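PDB 1EDG: endoglucanase A from Clostridium cellulolyticum, which hydrolyses internal beta-1,4-glucosidic bonds of cellulose as a family 5 glycoside hydrolase, here represented by its catalytic domain. Local coordinates for residues N49-E54 against M100-E105. Numbering follows the deposited sequence.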
ATOM      1  N   ASN A  49     -13.592  -4.440 -23.464  1.00 36.57           N
ATOM      2  CA  ASN A  49     -12.298  -3.956 -23.946  1.00 36.97           C
ATOM      3  C   ASN A  49     -11.335  -3.836 -22.760  1.00 36.34           C
ATOM      4  O   ASN A  49     -11.751  -3.991 -21.606  1.00 36.97           O
ATOM      5  CB  ASN A  49     -12.447  -2.617 -24.672  1.00 38.59           C
ATOM      6  CG  ASN A  49     -12.787  -1.480 -23.739  1.00 41.95           C
ATOM      7  OD1 ASN A  49     -11.924  -0.685 -23.375  1.00 44.24           O
ATOM      8  ND2 ASN A  49     -14.050  -1.395 -23.345  1.00 44.07           N
ATOM      9  N   GLU A  50     -10.063  -3.541 -23.023  1.00 33.75           N
ATOM     10  CA  GLU A  50      -9.085  -3.454 -21.938  1.00 30.49           C
ATOM     11  C   GLU A  50      -9.315  -2.341 -20.915  1.00 28.94           C
ATOM     12  O   GLU A  50      -9.003  -2.522 -19.736  1.00 27.48           O
ATOM     13  CB  GLU A  50      -7.643  -3.415 -22.472  1.00 29.77           C
ATOM     14  CG  GLU A  50      -7.111  -2.045 -22.840  1.00 27.32           C
ATOM     15  CD  GLU A  50      -5.623  -2.065 -23.147  1.00 27.22           C
ATOM     16  OE1 GLU A  50      -4.863  -2.768 -22.438  1.00 25.85           O
ATOM     17  OE2 GLU A  50      -5.212  -1.370 -24.099  1.00 24.98           O
ATOM     18  N   LEU A  51      -9.876  -1.213 -21.346  1.00 27.56           N
ATOM     19  CA  LEU A  51     -10.140  -0.102 -20.431  1.00 26.16           C
ATOM     20  C   LEU A  51     -11.231  -0.416 -19.409  1.00 24.98           C
ATOM     21  O   LEU A  51     -11.292   0.213 -18.349  1.00 23.99           O
ATOM     22  CB  LEU A  51     -10.469   1.186 -21.192  1.00 26.73           C
ATOM     23  CG  LEU A  51      -9.278   1.940 -21.799  1.00 27.98           C
ATOM     24  CD1 LEU A  51      -9.766   3.181 -22.527  1.00 28.93           C
ATOM     25  CD2 LEU A  51      -8.290   2.336 -20.705  1.00 29.04           C
ATOM     26  N   ASP A  52     -12.057  -1.417 -19.700  1.00 23.07           N
ATOM     27  CA  ASP A  52     -13.123  -1.815 -18.787  1.00 22.30           C
ATOM     28  C   ASP A  52     -12.574  -2.391 -17.490  1.00 21.35           C
ATOM     29  O   ASP A  52     -13.317  -2.582 -16.523  1.00 21.56           O
ATOM     30  CB  ASP A  52     -14.048  -2.848 -19.435  1.00 24.53           C
ATOM     31  CG  ASP A  52     -14.994  -2.241 -20.447  1.00 25.50           C
ATOM     32  OD1 ASP A  52     -15.081  -1.000 -20.548  1.00 25.81           O
ATOM     33  OD2 ASP A  52     -15.661  -3.021 -21.145  1.00 27.83           O
ATOM     34  N   TYR A  53     -11.285  -2.715 -17.475  1.00 19.27           N
ATOM     35  CA  TYR A  53     -10.683  -3.256 -16.265  1.00 18.88           C
ATOM     36  C   TYR A  53     -10.806  -2.252 -15.109  1.00 16.27           C
ATOM     37  O   TYR A  53     -10.989  -2.652 -13.957  1.00 16.63           O
ATOM     38  CB  TYR A  53      -9.219  -3.639 -16.509  1.00 20.44           C
ATOM     39  CG  TYR A  53      -9.040  -5.001 -17.151  1.00 21.56           C
ATOM     40  CD1 TYR A  53      -9.207  -6.167 -16.408  1.00 22.96           C
ATOM     41  CD2 TYR A  53      -8.699  -5.123 -18.499  1.00 23.87           C
ATOM     42  CE1 TYR A  53      -9.038  -7.426 -16.985  1.00 25.63           C
ATOM     43  CE2 TYR A  53      -8.525  -6.380 -19.092  1.00 24.75           C
ATOM     44  CZ  TYR A  53      -8.696  -7.525 -18.328  1.00 25.96           C
ATOM     45  OH  TYR A  53      -8.526  -8.772 -18.892  1.00 27.54           O
ATOM     46  N   GLU A  54     -10.779  -0.960 -15.433  1.00 15.82           N
ATOM     47  CA  GLU A  54     -10.892   0.087 -14.415  1.00 18.26           C
ATOM     48  C   GLU A  54     -12.218   0.064 -13.656  1.00 19.75           C
ATOM     49  O   GLU A  54     -12.254   0.343 -12.457  1.00 18.99           O
ATOM     50  CB  GLU A  54     -10.694   1.478 -15.025  1.00 17.13           C
ATOM     51  CG  GLU A  54     -10.859   2.604 -13.999  1.00 17.26           C
ATOM     52  CD  GLU A  54     -10.696   3.992 -14.576  1.00 17.83           C
ATOM     53  OE1 GLU A  54     -10.517   4.140 -15.803  1.00 20.22           O
ATOM     54  OE2 GLU A  54     -10.739   4.955 -13.790  1.00 19.19           O
ATOM     55  N   MET A 100      -1.503   2.719 -20.428  1.00 15.04           N
ATOM     56  CA  MET A 100      -0.531   3.644 -19.843  1.00 16.44           C
ATOM     57  C   MET A 100      -1.065   5.078 -19.818  1.00 17.63           C
ATOM     58  O   MET A 100      -0.920   5.785 -18.815  1.00 15.80           O
ATOM     59  CB  MET A 100       0.797   3.597 -20.607  1.00 16.49           C
ATOM     60  CG  MET A 100       1.924   4.383 -19.943  1.00 17.69           C
ATOM     61  SD  MET A 100       2.468   3.683 -18.350  1.00 18.88           S
ATOM     62  CE  MET A 100       3.830   2.670 -18.891  1.00 20.79           C
ATOM     63  N   ASN A 101      -1.698   5.497 -20.911  1.00 16.24           N
ATOM     64  CA  ASN A 101      -2.257   6.848 -21.002  1.00 18.08           C
ATOM     65  C   ASN A 101      -3.314   7.111 -19.937  1.00 15.80           C
ATOM     66  O   ASN A 101      -3.323   8.177 -19.321  1.00 17.94           O
ATOM     67  CB  ASN A 101      -2.855   7.105 -22.389  1.00 19.55           C
ATOM     68  CG  ASN A 101      -1.800   7.211 -23.469  1.00 22.68           C
ATOM     69  OD1 ASN A 101      -0.617   7.416 -23.185  1.00 24.12           O
ATOM     70  ND2 ASN A 101      -2.219   7.062 -24.720  1.00 24.96           N
ATOM     71  N   ARG A 102      -4.197   6.142 -19.724  1.00 14.30           N
ATOM     72  CA  ARG A 102      -5.255   6.279 -18.733  1.00 14.54           C
ATOM     73  C   ARG A 102      -4.679   6.330 -17.313  1.00 15.83           C
ATOM     74  O   ARG A 102      -5.106   7.149 -16.492  1.00 14.91           O
ATOM     75  CB  ARG A 102      -6.274   5.149 -18.881  1.00 13.05           C
ATOM     76  CG  ARG A 102      -7.410   5.181 -17.862  1.00 14.85           C
ATOM     77  CD  ARG A 102      -8.163   6.516 -17.853  1.00 13.10           C
ATOM     78  NE  ARG A 102      -9.138   6.551 -16.765  1.00 13.87           N
ATOM     79  CZ  ARG A 102      -9.573   7.659 -16.168  1.00 13.64           C
ATOM     80  NH1 ARG A 102      -9.137   8.853 -16.544  1.00 15.02           N
ATOM     81  NH2 ARG A 102     -10.421   7.566 -15.157  1.00 15.00           N
ATOM     82  N   VAL A 103      -3.700   5.473 -17.029  1.00 15.25           N
ATOM     83  CA  VAL A 103      -3.066   5.463 -15.711  1.00 14.22           C
ATOM     84  C   VAL A 103      -2.453   6.838 -15.436  1.00 13.42           C
ATOM     85  O   VAL A 103      -2.644   7.407 -14.353  1.00 15.72           O
ATOM     86  CB  VAL A 103      -1.970   4.365 -15.612  1.00 13.90           C
ATOM     87  CG1 VAL A 103      -1.194   4.496 -14.289  1.00 13.35           C
ATOM     88  CG2 VAL A 103      -2.611   2.986 -15.695  1.00 13.84           C
ATOM     89  N   GLN A 104      -1.746   7.383 -16.420  1.00 12.57           N
ATOM     90  CA  GLN A 104      -1.115   8.692 -16.266  1.00 15.36           C
ATOM     91  C   GLN A 104      -2.142   9.805 -16.034  1.00 16.21           C
ATOM     92  O   GLN A 104      -1.864  10.779 -15.340  1.00 16.66           O
ATOM     93  CB  GLN A 104      -0.243   9.019 -17.481  1.00 16.59           C
ATOM     94  CG  GLN A 104       0.503  10.337 -17.357  1.00 17.94           C
ATOM     95  CD  GLN A 104       1.473  10.568 -18.488  1.00 19.74           C
ATOM     96  OE1 GLN A 104       1.267  10.096 -19.605  1.00 22.18           O
ATOM     97  NE2 GLN A 104       2.538  11.295 -18.211  1.00 18.78           N
ATOM     98  N   GLU A 105      -3.321   9.655 -16.624  1.00 17.35           N
ATOM     99  CA  GLU A 105      -4.399  10.633 -16.479  1.00 19.05           C
ATOM    100  C   GLU A 105      -4.794  10.728 -15.003  1.00 16.60           C
ATOM    101  O   GLU A 105      -4.865  11.819 -14.436  1.00 17.47           O
ATOM    102  CB  GLU A 105      -5.600  10.174 -17.307  1.00 23.06           C
ATOM    103  CG  GLU A 105      -6.330  11.254 -18.080  1.00 28.94           C
ATOM    104  CD  GLU A 105      -7.192  10.669 -19.199  1.00 30.55           C
ATOM    105  OE1 GLU A 105      -8.145   9.919 -18.899  1.00 29.51           O
ATOM    106  OE2 GLU A 105      -6.900  10.938 -20.384  1.00 33.87           O
TER
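OE2 of E54 is gripped twice: NH2 of R102 reaches its syn lone pair at 3.0 Å, and the hydroxyl of T62 bonds to the same oxygen. The other carboxylate oxygen, E54 OE1, takes a nearly straight bond from R102 NE at 2.9 Å (170° at the hydrogen). R102 thus presents its NE/NH2 edge side-on, one nitrogen per oxygen, although the carboxylate and guanidinium planes are 33° apart. An extended glutamate suits this place: with CG anti to the backbone N (chi1 178°), the straight chain carries the carboxylate to R102 on helix 97-111. That helix follows the second strand of the TIM barrel and packs outside it, whereas 49-54 runs into the short helix 53-56 in the long connection between the first two strands. The salt bridge therefore ties this connection to the barrel's outer helical layer. Arginine can serve several acceptors at once: R102 NH1 bonds E105 OE1 at 2.8 Å, using that oxygen's anti lone pair, and R102 NH2 also reaches the carbonyl oxygen of T62. Two flanking carboxylates probably stabilise the buried cation. Beside the ion pair, L51 CD2 rests against R102 CB at 3.9 Å, branched leucine meeting the arginine's aliphatic root.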